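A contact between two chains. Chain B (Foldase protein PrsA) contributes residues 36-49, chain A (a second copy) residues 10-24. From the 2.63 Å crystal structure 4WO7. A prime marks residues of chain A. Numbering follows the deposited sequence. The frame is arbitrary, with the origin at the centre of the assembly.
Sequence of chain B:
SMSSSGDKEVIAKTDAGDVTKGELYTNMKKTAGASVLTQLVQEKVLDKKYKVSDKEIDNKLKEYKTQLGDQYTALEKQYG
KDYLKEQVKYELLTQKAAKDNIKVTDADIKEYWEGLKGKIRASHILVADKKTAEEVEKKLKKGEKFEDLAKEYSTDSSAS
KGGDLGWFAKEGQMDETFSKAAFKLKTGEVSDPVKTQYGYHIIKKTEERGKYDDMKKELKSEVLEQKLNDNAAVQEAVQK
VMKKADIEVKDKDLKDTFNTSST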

ATOM      1  N   VAL B  36       1.503  17.077  -4.449  1.00 64.61           N
ATOM      2  CA  VAL B  36       0.861  18.194  -3.759  1.00 62.76           C
ATOM      3  C   VAL B  36       0.570  19.354  -4.704  1.00 62.58           C
ATOM      4  O   VAL B  36      -0.470  19.994  -4.586  1.00 63.43           O
ATOM      5  CB  VAL B  36       1.715  18.693  -2.571  1.00 57.41           C
ATOM      6  CG1 VAL B  36       1.194  20.034  -2.028  1.00 62.54           C
ATOM      7  CG2 VAL B  36       1.761  17.631  -1.479  1.00 63.06           C
ATOM      8  N   LEU B  37       1.470  19.615  -5.648  1.00 65.01           N
ATOM      9  CA  LEU B  37       1.201  20.595  -6.697  1.00 69.10           C
ATOM     10  C   LEU B  37      -0.023  20.193  -7.513  1.00 95.42           C
ATOM     11  O   LEU B  37      -0.812  21.043  -7.923  1.00 91.11           O
ATOM     12  CB  LEU B  37       2.411  20.751  -7.618  1.00 69.75           C
ATOM     13  CG  LEU B  37       2.245  21.704  -8.808  1.00 69.65           C
ATOM     14  CD1 LEU B  37       1.959  23.142  -8.375  1.00 69.69           C
ATOM     15  CD2 LEU B  37       3.485  21.636  -9.683  1.00 68.23           C
ATOM     16  N   THR B  38      -0.179  18.895  -7.748  1.00 87.85           N
ATOM     17  CA  THR B  38      -1.307  18.407  -8.532  1.00 91.52           C
ATOM     18  C   THR B  38      -2.625  18.732  -7.830  1.00 86.94           C
ATOM     19  O   THR B  38      -3.581  19.164  -8.475  1.00 88.69           O
ATOM     20  CB  THR B  38      -1.216  16.887  -8.799  1.00 72.90           C
ATOM     21  OG1 THR B  38      -0.047  16.605  -9.580  1.00 75.26           O
ATOM     22  CG2 THR B  38      -2.462  16.396  -9.555  1.00 62.81           C
ATOM     23  N   GLN B  39      -2.684  18.511  -6.520  1.00 78.66           N
ATOM     24  CA  GLN B  39      -3.898  18.804  -5.762  1.00 70.99           C
ATOM     25  C   GLN B  39      -4.186  20.302  -5.723  1.00 69.49           C
ATOM     26  O   GLN B  39      -5.326  20.724  -5.919  1.00 66.68           O
ATOM     27  CB  GLN B  39      -3.800  18.258  -4.336  1.00 80.04           C
ATOM     28  CG  GLN B  39      -4.940  18.731  -3.437  1.00 90.20           C
ATOM     29  CD  GLN B  39      -4.989  18.026  -2.097  1.00100.39           C
ATOM     30  OE1 GLN B  39      -4.208  17.112  -1.827  1.00105.10           O
ATOM     31  NE2 GLN B  39      -5.910  18.456  -1.243  1.00106.14           N
ATOM     32  N   LEU B  40      -3.149  21.096  -5.467  1.00 65.64           N
ATOM     33  CA  LEU B  40      -3.283  22.550  -5.393  1.00 62.82           C
ATOM     34  C   LEU B  40      -3.850  23.117  -6.694  1.00 64.86           C
ATOM     35  O   LEU B  40      -4.741  23.966  -6.672  1.00 70.02           O
ATOM     36  CB  LEU B  40      -1.929  23.193  -5.078  1.00 68.37           C
ATOM     37  CG  LEU B  40      -1.393  22.952  -3.663  1.00 74.47           C
ATOM     38  CD1 LEU B  40       0.045  23.438  -3.562  1.00 75.70           C
ATOM     39  CD2 LEU B  40      -2.259  23.629  -2.602  1.00 77.22           C
ATOM     40  N   VAL B  41      -3.342  22.643  -7.827  1.00 69.43           N
ATOM     41  CA  VAL B  41      -3.831  23.115  -9.119  1.00 71.77           C
ATOM     42  C   VAL B  41      -5.265  22.653  -9.344  1.00 73.23           C
ATOM     43  O   VAL B  41      -6.115  23.432  -9.779  1.00 79.93           O
ATOM     44  CB  VAL B  41      -2.950  22.623 -10.288  1.00 69.44           C
ATOM     45  CG1 VAL B  41      -3.621  22.902 -11.639  1.00 69.17           C
ATOM     46  CG2 VAL B  41      -1.599  23.293 -10.242  1.00 70.07           C
ATOM     47  N   GLN B  42      -5.534  21.385  -9.063  1.00 69.87           N
ATOM     48  CA  GLN B  42      -6.878  20.856  -9.252  1.00 70.34           C
ATOM     49  C   GLN B  42      -7.911  21.538  -8.354  1.00 78.01           C
ATOM     50  O   GLN B  42      -9.034  21.784  -8.795  1.00 82.73           O
ATOM     51  CB  GLN B  42      -6.911  19.341  -9.014  1.00 69.57           C
ATOM     52  CG  GLN B  42      -6.270  18.520 -10.125  1.00 77.07           C
ATOM     53  CD  GLN B  42      -6.342  17.022  -9.864  1.00 76.21           C
ATOM     54  OE1 GLN B  42      -6.941  16.579  -8.882  1.00 78.72           O
ATOM     55  NE2 GLN B  42      -5.743  16.235 -10.749  1.00 85.55           N
ATOM     56  N   GLU B  43      -7.554  21.854  -7.112  1.00 88.37           N
ATOM     57  CA  GLU B  43      -8.534  22.472  -6.223  1.00108.83           C
ATOM     58  C   GLU B  43      -8.802  23.915  -6.652  1.00 96.72           C
ATOM     59  O   GLU B  43      -9.863  24.452  -6.352  1.00 96.55           O
ATOM     60  CB  GLU B  43      -8.106  22.404  -4.748  1.00135.44           C
ATOM     61  CG  GLU B  43      -7.088  23.423  -4.249  1.00151.18           C
ATOM     62  CD  GLU B  43      -6.586  23.093  -2.844  1.00185.76           C
ATOM     63  OE1 GLU B  43      -6.894  21.993  -2.334  1.00158.99           O
ATOM     64  OE2 GLU B  43      -5.893  23.941  -2.242  1.00160.04           O
ATOM     65  N   LYS B  44      -7.853  24.543  -7.344  1.00 96.58           N
ATOM     66  CA  LYS B  44      -8.083  25.889  -7.873  1.00 95.64           C
ATOM     67  C   LYS B  44      -8.993  25.842  -9.104  1.00 89.47           C
ATOM     68  O   LYS B  44      -9.964  26.596  -9.213  1.00 93.41           O
ATOM     69  CB  LYS B  44      -6.767  26.585  -8.230  1.00 94.23           C
ATOM     70  CG  LYS B  44      -6.066  27.190  -7.034  1.00 96.12           C
ATOM     71  CD  LYS B  44      -5.001  28.189  -7.440  1.00105.22           C
ATOM     72  CE  LYS B  44      -4.425  28.900  -6.223  1.00107.62           C
ATOM     73  NZ  LYS B  44      -3.595  28.024  -5.347  1.00105.93           N
ATOM     74  N   VAL B  45      -8.661  24.954 -10.033  1.00 82.47           N
ATOM     75  CA  VAL B  45      -9.391  24.840 -11.290  1.00 79.55           C
ATOM     76  C   VAL B  45     -10.823  24.367 -11.059  1.00 76.11           C
ATOM     77  O   VAL B  45     -11.766  24.946 -11.594  1.00 78.17           O
ATOM     78  CB  VAL B  45      -8.666  23.879 -12.264  1.00 78.22           C
ATOM     79  CG1 VAL B  45      -9.563  23.481 -13.449  1.00 75.13           C
ATOM     80  CG2 VAL B  45      -7.376  24.510 -12.756  1.00 76.45           C
ATOM     81  N   LEU B  46     -10.985  23.299 -10.284  1.00 78.29           N
ATOM     82  CA  LEU B  46     -12.313  22.748 -10.031  1.00 81.30           C
ATOM     83  C   LEU B  46     -13.192  23.706  -9.229  1.00 82.87           C
ATOM     84  O   LEU B  46     -14.394  23.793  -9.469  1.00 82.60           O
ATOM     85  CB  LEU B  46     -12.206  21.406  -9.298  1.00 75.85           C
ATOM     86  CG  LEU B  46     -11.529  20.265 -10.067  1.00 74.04           C
ATOM     87  CD1 LEU B  46     -11.476  18.996  -9.228  1.00 75.82           C
ATOM     88  CD2 LEU B  46     -12.230  20.006 -11.391  1.00 81.47           C
ATOM     89  N   ASP B  47     -12.599  24.424  -8.279  1.00 99.96           N
ATOM     90  CA  ASP B  47     -13.368  25.353  -7.462  1.00103.95           C
ATOM     91  C   ASP B  47     -13.836  26.526  -8.320  1.00107.17           C
ATOM     92  O   ASP B  47     -14.789  27.215  -7.967  1.00107.37           O
ATOM     93  CB  ASP B  47     -12.563  25.854  -6.264  1.00105.88           C
ATOM     94  CG  ASP B  47     -13.407  26.672  -5.300  1.00115.45           C
ATOM     95  OD1 ASP B  47     -14.586  26.308  -5.083  1.00113.71           O
ATOM     96  OD2 ASP B  47     -12.899  27.679  -4.766  1.00122.47           O
ATOM     97  N   LYS B  48     -13.162  26.750  -9.446  1.00 98.29           N
ATOM     98  CA  LYS B  48     -13.552  27.811 -10.370  1.00 97.34           C
ATOM     99  C   LYS B  48     -14.779  27.372 -11.158  1.00 97.94           C
ATOM    100  O   LYS B  48     -15.673  28.172 -11.433  1.00100.82           O
ATOM    101  CB  LYS B  48     -12.421  28.123 -11.353  1.00 96.56           C
ATOM    102  CG  LYS B  48     -12.700  29.265 -12.321  1.00103.16           C
ATOM    103  CD  LYS B  48     -11.539  29.416 -13.283  1.00106.17           C
ATOM    104  CE  LYS B  48     -11.716  30.585 -14.224  1.00106.20           C
ATOM    105  NZ  LYS B  48     -10.561  30.674 -15.158  1.00108.63           N
ATOM    106  N   LYS B  49     -14.809  26.091 -11.514  1.00 96.80           N
ATOM    107  CA  LYS B  49     -15.924  25.514 -12.256  1.00114.74           C
ATOM    108  C   LYS B  49     -17.079  25.137 -11.337  1.00 93.56           C
ATOM    109  O   LYS B  49     -18.176  25.689 -11.441  1.00 96.38           O
ATOM    110  CB  LYS B  49     -15.457  24.288 -13.048  1.00148.28           C
ATOM    111  CG  LYS B  49     -16.546  23.652 -13.904  1.00177.44           C
ATOM    112  CD  LYS B  49     -15.986  22.650 -14.905  1.00185.34           C
ATOM    113  CE  LYS B  49     -17.097  22.099 -15.784  1.00218.59           C
ATOM    114  NZ  LYS B  49     -16.604  21.118 -16.787  1.00189.70           N
TER
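Chain A (10-24) VIAKTDAGDVTKGEL

Residues 36-49 of chain B form a continuous stretch of helix, and chain A lies on it as a β-hairpin that leads into the start of a helix. The strand 12-14 runs in nearly the same direction as the chain B helix, with a signed crossing angle of -15° and a closest approach between axes of 10.3 Å. After the turn the chain doubles back, so that Ala16′ lies beside Val45, Val19′ beside Val41 and Leu24′ beside Leu37.

Val10′ is out of reach, and the chain turns a corner at Ile11′, whose CG2 packs 4.0 Å from Leu37 CD1. Ala12′ is extended and directs CB toward the helix, 3.9 Å from Leu37 CD1. The alternation of the strand then turns Lys13′ away and Thr14′ toward chain B, where Thr14′ CG2 lies 3.8 Å from Val45 CG2. A type I turn from Thr14′ to Gly17′ follows. Within it, Asp15′ O accepts a weak hydrogen bond from Lys48 NZ (3.3 Å), while Ala16′ CB fits closely against the helix, 3.8 Å from Val45 CA and 3.5 Å from Lys48 CD. Gly17′ has phi/psi of 117°/154°, a conformation that by itself calls for glycine; a CB here would also come within 3.5 Å of Lys44 CD.

Lys44 extends along the returning chain, its CE 3.2 Å from Asp18′ O. Val19′ points back toward the helix and is pinned to the first strand by the bond from Val19′ N to Ala12′ O (3.0 Å). Its CG1 reaches Leu37 CD1 at 3.8 Å and Leu40 CD1 at 3.9 Å, and its CG2 meets Val41 CG2 at 4.0 Å. Thr20′ faces away and caps the helix that follows. Glu23′ OE1 forms a salt bridge with Lys44 NZ at 2.6 Å, and Leu24′ CD1 closes the contact 4.2 Å from Val36 CG1.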

ATOM      1  N   VAL A  10       6.361  32.015  -8.265  1.00 99.28           N
ATOM      2  CA  VAL A  10       5.286  31.262  -8.895  1.00 89.99           C
ATOM      3  C   VAL A  10       5.802  29.903  -9.337  1.00 79.66           C
ATOM      4  O   VAL A  10       6.685  29.808 -10.188  1.00 75.72           O
ATOM      5  CB  VAL A  10       4.688  32.019 -10.098  1.00 90.75           C
ATOM      6  CG1 VAL A  10       3.682  31.147 -10.857  1.00 90.06           C
ATOM      7  CG2 VAL A  10       4.023  33.302  -9.631  1.00 96.42           C
ATOM      8  N   ILE A  11       5.229  28.853  -8.756  1.00 80.96           N
ATOM      9  CA  ILE A  11       5.594  27.488  -9.103  1.00 76.37           C
ATOM     10  C   ILE A  11       4.893  27.081 -10.385  1.00 82.27           C
ATOM     11  O   ILE A  11       5.504  26.513 -11.294  1.00 84.04           O
ATOM     12  CB  ILE A  11       5.192  26.497  -7.995  1.00 80.02           C
ATOM     13  CG1 ILE A  11       5.870  26.847  -6.668  1.00 81.71           C
ATOM     14  CG2 ILE A  11       5.486  25.054  -8.426  1.00 77.10           C
ATOM     15  CD1 ILE A  11       7.372  26.750  -6.694  1.00 78.50           C
ATOM     16  N   ALA A  12       3.601  27.386 -10.445  1.00 83.04           N
ATOM     17  CA  ALA A  12       2.778  27.040 -11.592  1.00 76.36           C
ATOM     18  C   ALA A  12       1.796  28.156 -11.894  1.00 79.37           C
ATOM     19  O   ALA A  12       1.149  28.694 -10.994  1.00 82.80           O
ATOM     20  CB  ALA A  12       2.034  25.734 -11.336  1.00 73.92           C
ATOM     21  N   LYS A  13       1.683  28.490 -13.173  1.00 78.59           N
ATOM     22  CA  LYS A  13       0.757  29.516 -13.621  1.00 83.14           C
ATOM     23  C   LYS A  13      -0.470  28.868 -14.230  1.00 83.08           C
ATOM     24  O   LYS A  13      -0.364  27.964 -15.062  1.00 83.70           O
ATOM     25  CB  LYS A  13       1.432  30.451 -14.629  1.00 89.32           C
ATOM     26  CG  LYS A  13       0.660  31.737 -14.878  1.00101.45           C
ATOM     27  CD  LYS A  13       1.336  32.618 -15.921  1.00112.34           C
ATOM     28  CE  LYS A  13       0.419  33.747 -16.374  1.00122.73           C
ATOM     29  NZ  LYS A  13       0.125  34.716 -15.291  1.00127.65           N
ATOM     30  N   THR A  14      -1.634  29.354 -13.815  1.00 83.96           N
ATOM     31  CA  THR A  14      -2.911  28.827 -14.275  1.00 88.17           C
ATOM     32  C   THR A  14      -3.915  29.966 -14.465  1.00 94.59           C
ATOM     33  O   THR A  14      -3.833  30.994 -13.791  1.00 97.64           O
ATOM     34  CB  THR A  14      -3.443  27.774 -13.269  1.00 97.98           C
ATOM     35  OG1 THR A  14      -2.444  26.763 -13.065  1.00 96.27           O
ATOM     36  CG2 THR A  14      -4.726  27.113 -13.746  1.00100.79           C
ATOM     37  N   ASP A  15      -4.844  29.792 -15.402  1.00100.83           N
ATOM     38  CA  ASP A  15      -5.886  30.789 -15.659  1.00108.31           C
ATOM     39  C   ASP A  15      -6.902  30.871 -14.509  1.00108.31           C
ATOM     40  O   ASP A  15      -7.604  31.869 -14.360  1.00116.64           O
ATOM     41  CB  ASP A  15      -6.575  30.489 -16.997  1.00118.68           C
ATOM     42  CG  ASP A  15      -7.031  29.050 -17.113  1.00118.55           C
ATOM     43  OD1 ASP A  15      -6.613  28.222 -16.275  1.00110.13           O
ATOM     44  OD2 ASP A  15      -7.790  28.745 -18.056  1.00126.15           O
ATOM     45  N   ALA A  16      -6.970  29.810 -13.711  1.00101.54           N
ATOM     46  CA  ALA A  16      -7.787  29.763 -12.495  1.00 96.69           C
ATOM     47  C   ALA A  16      -6.991  30.179 -11.245  1.00 94.38           C
ATOM     48  O   ALA A  16      -7.436  29.949 -10.119  1.00 95.60           O
ATOM     49  CB  ALA A  16      -8.354  28.358 -12.303  1.00 84.45           C
ATOM     50  N   GLY A  17      -5.818  30.778 -11.451  1.00 90.32           N
ATOM     51  CA  GLY A  17      -5.005  31.325 -10.368  1.00 82.43           C
ATOM     52  C   GLY A  17      -3.661  30.632 -10.226  1.00 83.75           C
ATOM     53  O   GLY A  17      -3.546  29.462 -10.559  1.00 89.41           O
ATOM     54  N   ASP A  18      -2.660  31.321  -9.680  1.00 85.79           N
ATOM     55  CA  ASP A  18      -1.316  30.743  -9.562  1.00 88.25           C
ATOM     56  C   ASP A  18      -1.076  30.014  -8.256  1.00 84.75           C
ATOM     57  O   ASP A  18      -1.694  30.304  -7.235  1.00 86.58           O
ATOM     58  CB  ASP A  18      -0.247  31.827  -9.726  1.00 99.58           C
ATOM     59  CG  ASP A  18      -0.372  32.568 -11.034  1.00113.46           C
ATOM     60  OD1 ASP A  18      -0.982  32.001 -11.966  1.00118.22           O
ATOM     61  OD2 ASP A  18       0.135  33.703 -11.135  1.00117.06           O
ATOM     62  N   VAL A  19      -0.137  29.078  -8.315  1.00 83.13           N
ATOM     63  CA  VAL A  19       0.360  28.375  -7.147  1.00 82.77           C
ATOM     64  C   VAL A  19       1.741  28.915  -6.796  1.00 87.62           C
ATOM     65  O   VAL A  19       2.665  28.843  -7.607  1.00 86.89           O
ATOM     66  CB  VAL A  19       0.410  26.861  -7.420  1.00 79.34           C
ATOM     67  CG1 VAL A  19       1.044  26.112  -6.263  1.00 80.08           C
ATOM     68  CG2 VAL A  19      -0.999  26.336  -7.709  1.00 82.88           C
ATOM     69  N   THR A  20       1.872  29.465  -5.593  1.00 92.73           N
ATOM     70  CA  THR A  20       3.133  30.049  -5.152  1.00 92.52           C
ATOM     71  C   THR A  20       3.997  29.043  -4.385  1.00 89.48           C
ATOM     72  O   THR A  20       3.514  27.997  -3.949  1.00 84.14           O
ATOM     73  CB  THR A  20       2.884  31.273  -4.262  1.00 87.49           C
ATOM     74  OG1 THR A  20       2.122  30.885  -3.113  1.00 86.60           O
ATOM     75  CG2 THR A  20       2.140  32.362  -5.038  1.00 88.08           C
ATOM     76  N   LYS A  21       5.275  29.376  -4.229  1.00 97.11           N
ATOM     77  CA  LYS A  21       6.217  28.569  -3.449  1.00106.76           C
ATOM     78  C   LYS A  21       5.722  28.388  -2.016  1.00 86.30           C
ATOM     79  O   LYS A  21       5.807  27.295  -1.453  1.00 77.49           O
ATOM     80  CB  LYS A  21       7.606  29.226  -3.458  1.00139.67           C
ATOM     81  CG  LYS A  21       8.657  28.567  -2.562  1.00158.45           C
ATOM     82  CD  LYS A  21      10.076  28.953  -3.000  1.00162.34           C
ATOM     83  CE  LYS A  21      11.084  28.762  -1.873  1.00191.68           C
ATOM     84  NZ  LYS A  21      12.500  28.887  -2.326  1.00160.36           N
ATOM     85  N   GLY A  22       5.202  29.465  -1.433  1.00 79.72           N
ATOM     86  CA  GLY A  22       4.693  29.433  -0.071  1.00 66.72           C
ATOM     87  C   GLY A  22       3.534  28.465   0.092  1.00 66.33           C
ATOM     88  O   GLY A  22       3.461  27.721   1.073  1.00 69.31           O
ATOM     89  N   GLU A  23       2.623  28.472  -0.874  1.00 68.70           N
ATOM     90  CA  GLU A  23       1.499  27.544  -0.866  1.00 74.98           C
ATOM     91  C   GLU A  23       2.000  26.113  -0.930  1.00 72.83           C
ATOM     92  O   GLU A  23       1.529  25.248  -0.190  1.00 75.43           O
ATOM     93  CB  GLU A  23       0.563  27.807  -2.048  1.00 85.26           C
ATOM     94  CG  GLU A  23      -0.222  29.102  -1.970  1.00 95.45           C
ATOM     95  CD  GLU A  23      -0.923  29.425  -3.276  1.00107.08           C
ATOM     96  OE1 GLU A  23      -2.065  28.958  -3.467  1.00113.53           O
ATOM     97  OE2 GLU A  23      -0.332  30.145  -4.111  1.00109.30           O
ATOM     98  N   LEU A  24       2.965  25.875  -1.813  1.00 74.42           N
ATOM     99  CA  LEU A  24       3.534  24.547  -1.984  1.00 71.54           C
ATOM    100  C   LEU A  24       4.206  24.093  -0.695  1.00 68.45           C
ATOM    101  O   LEU A  24       3.979  22.987  -0.211  1.00 68.41           O
ATOM    102  CB  LEU A  24       4.548  24.546  -3.136  1.00 71.75           C
ATOM    103  CG  LEU A  24       5.106  23.185  -3.560  1.00 68.34           C
ATOM    104  CD1 LEU A  24       4.003  22.329  -4.152  1.00 59.92           C
ATOM    105  CD2 LEU A  24       6.264  23.339  -4.543  1.00 58.24           C
TER